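Local coordinates for SusD-like protein BACOVA_02651 (Bacteroides ovatus, PDB 5E75), which binds polysaccharide at the cell surface and probably captures xyloglucan before its transport into the periplasm for degradation, at residues R359-C371 / R382-A394. Numbering follows the deposited sequence.
Sequences RLADVYLTYAEAC and RGLYFFNRVRERA
Arg359, the N-cap of helix 360-372, brings its NH1 within 3.6 Å of Arg393 NH2, the two guanidinium planes steeply inclined; Glu243 and Glu414 each bind both arginines, so the pair belongs to a network of salt bridges that Glu418 extends from Arg359. Ala361 CB packs on Arg393 NH2 and Val390 CG2. Tyr364 carries the centre: its ring takes the edge of Phe386 on one face in an edge-to-face pair, Phe386 CD1 lying 3.4 Å above the plane of the Tyr364 ring, over its middle. Tyr364 and Arg389 lie side by side, pointing the same way, with Tyr364 CE2 against Arg389 CB; one water donates to Tyr364 OH (2.8 Å) and accepts from Arg389 NE. A leucine in place of Tyr364 would probably leave the Phe386 edge without its aromatic face and the water without its phenol acceptor. Leu365 CD2 reaches across to Phe387 CD2 (3.7 Å) and Val390 CG2. Tyr367, its CG swung anti to the backbone N (chi1 -175°) where that of Tyr364 is not (chi1 -76°), lays a ring face over Gly383 CA, a CH-pi contact 4.1 Å from the ring centroid, and meets Phe386 CD2 at its edge, completing an aromatic cluster. Ala368 CA and Gly383 CA are 4.0 Å apart, and Cys371 SG rests on Gly383 CA. The two helix segments run roughly antiparallel, axes 7.6 Å apart at closest approach, crossing at -143°; helix 205-221 packs on Tyr364, Tyr367 and Phe386, helix 404-415 on Ala361 and Val390, and strand 355-359 leads directly into helix 360-372.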
loop_
_atom_site.group_PDB
_atom_site.type_symbol
_atom_site.label_atom_id
_atom_site.label_comp_id
_atom_site.label_asym_id
_atom_site.label_seq_id
_atom_site.Cartn_x
_atom_site.Cartn_y
_atom_site.Cartn_z
ATOM N N ARG A 359 4.648 -1.417 7.387
ATOM C CA ARG A 359 5.202 -2.526 8.154
ATOM C C ARG A 359 6.710 -2.359 8.366
ATOM O O ARG A 359 7.409 -1.767 7.546
ATOM C CB ARG A 359 4.955 -3.863 7.429
ATOM C CG ARG A 359 3.537 -4.324 7.485
ATOM C CD ARG A 359 3.392 -5.793 7.177
ATOM N NE ARG A 359 3.494 -6.181 5.773
ATOM C CZ ARG A 359 4.500 -6.870 5.243
ATOM N NH1 ARG A 359 5.610 -7.118 5.932
ATOM N NH2 ARG A 359 4.413 -7.285 3.989
ATOM N N LEU A 360 7.224 -2.957 9.435
ATOM C CA LEU A 360 8.662 -2.913 9.706
ATOM C C LEU A 360 9.487 -3.471 8.543
ATOM O O LEU A 360 10.571 -2.942 8.251
ATOM C CB LEU A 360 8.966 -3.640 11.018
ATOM C CG LEU A 360 10.404 -3.574 11.523
ATOM C CD1 LEU A 360 10.807 -2.165 11.915
ATOM C CD2 LEU A 360 10.565 -4.532 12.678
ATOM N N ALA A 361 8.989 -4.493 7.845
ATOM C CA ALA A 361 9.758 -5.042 6.729
ATOM C C ALA A 361 10.004 -3.995 5.644
ATOM O O ALA A 361 11.005 -4.064 4.943
ATOM C CB ALA A 361 9.067 -6.227 6.138
ATOM N N ASP A 362 9.076 -3.062 5.476
ATOM C CA ASP A 362 9.250 -1.958 4.523
ATOM C C ASP A 362 10.462 -1.112 4.923
ATOM O O ASP A 362 11.270 -0.708 4.082
ATOM C CB ASP A 362 7.962 -1.130 4.520
ATOM C CG ASP A 362 7.787 -0.263 3.307
ATOM O OD1 ASP A 362 8.771 0.139 2.678
ATOM O OD2 ASP A 362 6.615 0.019 2.984
ATOM N N VAL A 363 10.579 -0.823 6.215
ATOM C CA VAL A 363 11.700 -0.029 6.691
ATOM C C VAL A 363 13.008 -0.798 6.468
ATOM O O VAL A 363 14.014 -0.192 6.093
ATOM C CB VAL A 363 11.528 0.422 8.165
ATOM C CG1 VAL A 363 12.612 1.389 8.553
ATOM C CG2 VAL A 363 10.172 1.067 8.377
ATOM N N TYR A 364 12.987 -2.114 6.677
ATOM C CA TYR A 364 14.179 -2.935 6.409
ATOM C C TYR A 364 14.608 -2.803 4.955
ATOM O O TYR A 364 15.787 -2.591 4.652
ATOM C CB TYR A 364 13.918 -4.419 6.725
ATOM C CG TYR A 364 13.912 -4.809 8.205
ATOM C CD1 TYR A 364 13.798 -3.860 9.209
ATOM C CD2 TYR A 364 14.033 -6.144 8.591
ATOM C CE1 TYR A 364 13.807 -4.235 10.550
ATOM C CE2 TYR A 364 14.035 -6.508 9.914
ATOM C CZ TYR A 364 13.921 -5.560 10.893
ATOM O OH TYR A 364 13.963 -5.993 12.202
ATOM N N LEU A 365 13.662 -2.958 4.038
ATOM C CA LEU A 365 13.993 -2.897 2.625
ATOM C C LEU A 365 14.362 -1.486 2.173
ATOM O O LEU A 365 15.223 -1.309 1.315
ATOM C CB LEU A 365 12.849 -3.467 1.759
ATOM C CG LEU A 365 12.565 -4.952 1.957
ATOM C CD1 LEU A 365 11.354 -5.372 1.158
ATOM C CD2 LEU A 365 13.729 -5.800 1.575
ATOM N N THR A 366 13.718 -0.481 2.762
ATOM C CA THR A 366 14.064 0.923 2.492
ATOM C C THR A 366 15.491 1.236 2.927
ATOM O O THR A 366 16.245 1.888 2.203
ATOM C CB THR A 366 13.058 1.876 3.191
ATOM O OG1 THR A 366 11.772 1.696 2.590
ATOM C CG2 THR A 366 13.430 3.355 3.064
ATOM N N TYR A 367 15.876 0.748 4.094
ATOM C CA TYR A 367 17.240 0.935 4.562
ATOM C C TYR A 367 18.231 0.298 3.572
ATOM O O TYR A 367 19.227 0.921 3.187
ATOM C CB TYR A 367 17.387 0.320 5.957
ATOM C CG TYR A 367 18.728 0.525 6.641
ATOM C CD1 TYR A 367 19.556 1.590 6.318
ATOM C CD2 TYR A 367 19.143 -0.351 7.625
ATOM C CE1 TYR A 367 20.781 1.768 6.951
ATOM C CE2 TYR A 367 20.366 -0.183 8.261
ATOM C CZ TYR A 367 21.174 0.879 7.918
ATOM O OH TYR A 367 22.392 1.035 8.552
ATOM N N ALA A 368 17.948 -0.926 3.132
ATOM C CA ALA A 368 18.818 -1.593 2.178
ATOM C C ALA A 368 18.981 -0.780 0.900
ATOM O O ALA A 368 20.090 -0.618 0.378
ATOM C CB ALA A 368 18.292 -2.995 1.847
ATOM N N GLU A 369 17.877 -0.260 0.376
ATOM C CA GLU A 369 17.914 0.488 -0.873
ATOM C C GLU A 369 18.686 1.794 -0.690
ATOM O O GLU A 369 19.418 2.240 -1.585
ATOM C CB GLU A 369 16.485 0.742 -1.400
ATOM C CG GLU A 369 16.417 1.371 -2.773
ATOM C CD GLU A 369 14.999 1.479 -3.339
ATOM O OE1 GLU A 369 14.074 0.864 -2.782
ATOM O OE2 GLU A 369 14.837 2.154 -4.376
ATOM N N ALA A 370 18.529 2.423 0.472
ATOM C CA ALA A 370 19.261 3.659 0.749
ATOM C C ALA A 370 20.762 3.400 0.929
ATOM O O ALA A 370 21.573 4.272 0.602
ATOM C CB ALA A 370 18.685 4.373 1.961
ATOM N N CYS A 371 21.127 2.218 1.426
ATOM C CA CYS A 371 22.541 1.824 1.489
ATOM C C CYS A 371 23.116 1.512 0.103
ATOM O O CYS A 371 24.265 1.870 -0.195
ATOM C CB CYS A 371 22.732 0.638 2.432
ATOM S SG CYS A 371 22.487 1.021 4.163
ATOM N N ARG A 382 24.944 -3.038 7.278
ATOM C CA ARG A 382 23.717 -3.340 8.001
ATOM C C ARG A 382 22.487 -3.251 7.109
ATOM O O ARG A 382 21.499 -3.918 7.375
ATOM C CB ARG A 382 23.570 -2.435 9.222
ATOM C CG ARG A 382 24.675 -2.613 10.275
ATOM C CD ARG A 382 24.644 -3.995 10.929
ATOM N NE ARG A 382 23.541 -4.117 11.872
ATOM C CZ ARG A 382 23.207 -5.219 12.531
ATOM N NH1 ARG A 382 23.885 -6.346 12.359
ATOM N NH2 ARG A 382 22.184 -5.203 13.370
ATOM N N GLY A 383 22.537 -2.444 6.059
ATOM C CA GLY A 383 21.437 -2.405 5.110
ATOM C C GLY A 383 21.206 -3.766 4.476
ATOM O O GLY A 383 20.064 -4.222 4.367
ATOM N N LEU A 384 22.279 -4.427 4.068
ATOM C CA LEU A 384 22.189 -5.767 3.501
ATOM C C LEU A 384 21.676 -6.760 4.547
ATOM O O LEU A 384 20.879 -7.656 4.232
ATOM C CB LEU A 384 23.548 -6.208 2.944
ATOM C CG LEU A 384 23.580 -7.592 2.292
ATOM C CD1 LEU A 384 22.632 -7.688 1.083
ATOM C CD2 LEU A 384 25.038 -7.941 1.892
ATOM N N TYR A 385 22.110 -6.603 5.792
ATOM C CA TYR A 385 21.625 -7.448 6.873
ATOM C C TYR A 385 20.112 -7.367 6.971
ATOM O O TYR A 385 19.440 -8.391 7.069
ATOM C CB TYR A 385 22.259 -7.066 8.216
ATOM C CG TYR A 385 21.596 -7.688 9.426
ATOM C CD1 TYR A 385 21.662 -9.053 9.660
ATOM C CD2 TYR A 385 20.883 -6.901 10.319
ATOM C CE1 TYR A 385 21.059 -9.615 10.764
ATOM C CE2 TYR A 385 20.282 -7.444 11.421
ATOM C CZ TYR A 385 20.370 -8.811 11.642
ATOM O OH TYR A 385 19.761 -9.356 12.741
ATOM N N PHE A 386 19.561 -6.160 6.933
ATOM C CA PHE A 386 18.122 -6.017 7.118
ATOM C C PHE A 386 17.349 -6.489 5.896
ATOM O O PHE A 386 16.259 -7.040 6.048
ATOM C CB PHE A 386 17.763 -4.595 7.576
ATOM C CG PHE A 386 18.085 -4.351 9.042
ATOM C CD1 PHE A 386 17.340 -4.961 10.022
ATOM C CD2 PHE A 386 19.171 -3.570 9.422
ATOM C CE1 PHE A 386 17.632 -4.794 11.356
ATOM C CE2 PHE A 386 19.486 -3.412 10.752
ATOM C CZ PHE A 386 18.717 -4.021 11.726
ATOM N N PHE A 387 17.916 -6.343 4.699
ATOM C CA PHE A 387 17.344 -6.977 3.518
ATOM C C PHE A 387 17.259 -8.487 3.756
ATOM O O PHE A 387 16.224 -9.134 3.507
ATOM C CB PHE A 387 18.201 -6.679 2.276
ATOM C CG PHE A 387 17.759 -7.394 1.032
ATOM C CD1 PHE A 387 18.158 -8.703 0.780
ATOM C CD2 PHE A 387 16.959 -6.760 0.098
ATOM C CE1 PHE A 387 17.752 -9.361 -0.362
ATOM C CE2 PHE A 387 16.554 -7.424 -1.064
ATOM C CZ PHE A 387 16.943 -8.729 -1.275
ATOM N N ASN A 388 18.350 -9.049 4.266
ATOM C CA ASN A 388 18.408 -10.486 4.462
ATOM C C ASN A 388 17.544 -10.996 5.605
ATOM O O ASN A 388 17.178 -12.180 5.613
ATOM C CB ASN A 388 19.870 -10.961 4.557
ATOM C CG ASN A 388 20.500 -11.118 3.192
ATOM O OD1 ASN A 388 19.833 -11.487 2.226
ATOM N ND2 ASN A 388 21.787 -10.850 3.102
ATOM N N ARG A 389 17.160 -10.123 6.542
ATOM C CA ARG A 389 16.189 -10.498 7.558
ATOM C C ARG A 389 14.826 -10.755 6.910
ATOM O O ARG A 389 14.092 -11.645 7.338
ATOM C CB ARG A 389 16.056 -9.416 8.635
ATOM C CG ARG A 389 17.199 -9.380 9.662
ATOM C CD ARG A 389 17.129 -10.562 10.632
ATOM N NE ARG A 389 15.887 -10.502 11.386
ATOM C CZ ARG A 389 14.899 -11.398 11.349
ATOM N NH1 ARG A 389 15.003 -12.523 10.652
ATOM N NH2 ARG A 389 13.798 -11.179 12.060
ATOM N N VAL A 390 14.491 -9.969 5.883
ATOM C CA VAL A 390 13.229 -10.174 5.171
ATOM C C VAL A 390 13.256 -11.532 4.438
ATOM O O VAL A 390 12.280 -12.300 4.461
ATOM C CB VAL A 390 12.931 -9.001 4.219
ATOM C CG1 VAL A 390 11.642 -9.253 3.440
ATOM C CG2 VAL A 390 12.815 -7.690 4.999
ATOM N N ARG A 391 14.376 -11.828 3.790
ATOM C CA ARG A 391 14.571 -13.129 3.140
ATOM C C ARG A 391 14.454 -14.270 4.160
ATOM O O ARG A 391 13.784 -15.292 3.916
ATOM C CB ARG A 391 15.968 -13.199 2.513
ATOM C CG ARG A 391 16.303 -12.113 1.490
ATOM C CD ARG A 391 15.733 -12.390 0.124
ATOM N NE ARG A 391 16.280 -13.609 -0.490
ATOM C CZ ARG A 391 15.948 -14.029 -1.704
ATOM N NH1 ARG A 391 15.112 -13.325 -2.455
ATOM N NH2 ARG A 391 16.470 -15.152 -2.194
ATOM N N GLU A 392 15.162 -14.119 5.273
ATOM C CA GLU A 392 15.198 -15.131 6.324
ATOM C C GLU A 392 13.799 -15.396 6.886
ATOM O O GLU A 392 13.415 -16.543 7.123
ATOM C CB GLU A 392 16.138 -14.676 7.441
ATOM C CG GLU A 392 16.350 -15.651 8.568
ATOM C CD GLU A 392 17.450 -15.172 9.476
ATOM O OE1 GLU A 392 17.391 -14.001 9.906
ATOM O OE2 GLU A 392 18.410 -15.944 9.715
ATOM N N ARG A 393 13.019 -14.336 7.103
ATOM C CA ARG A 393 11.678 -14.516 7.632
ATOM C C ARG A 393 10.790 -15.299 6.659
ATOM O O ARG A 393 9.945 -16.093 7.087
ATOM C CB ARG A 393 11.058 -13.154 7.984
ATOM C CG ARG A 393 9.758 -13.242 8.777
ATOM C CD ARG A 393 8.486 -13.238 7.895
ATOM N NE ARG A 393 8.302 -11.956 7.226
ATOM C CZ ARG A 393 7.792 -10.878 7.816
ATOM N NH1 ARG A 393 7.374 -10.930 9.073
ATOM N NH2 ARG A 393 7.702 -9.731 7.153
ATOM N N ALA A 394 11.020 -15.095 5.362
ATOM C CA ALA A 394 10.320 -15.844 4.314
ATOM C C ALA A 394 10.845 -17.276 4.162
ATOM O O ALA A 394 10.297 -18.048 3.382
ATOM C CB ALA A 394 10.431 -15.115 2.983
HETATM O O HOH W 1 15.492 -8.177 12.996
#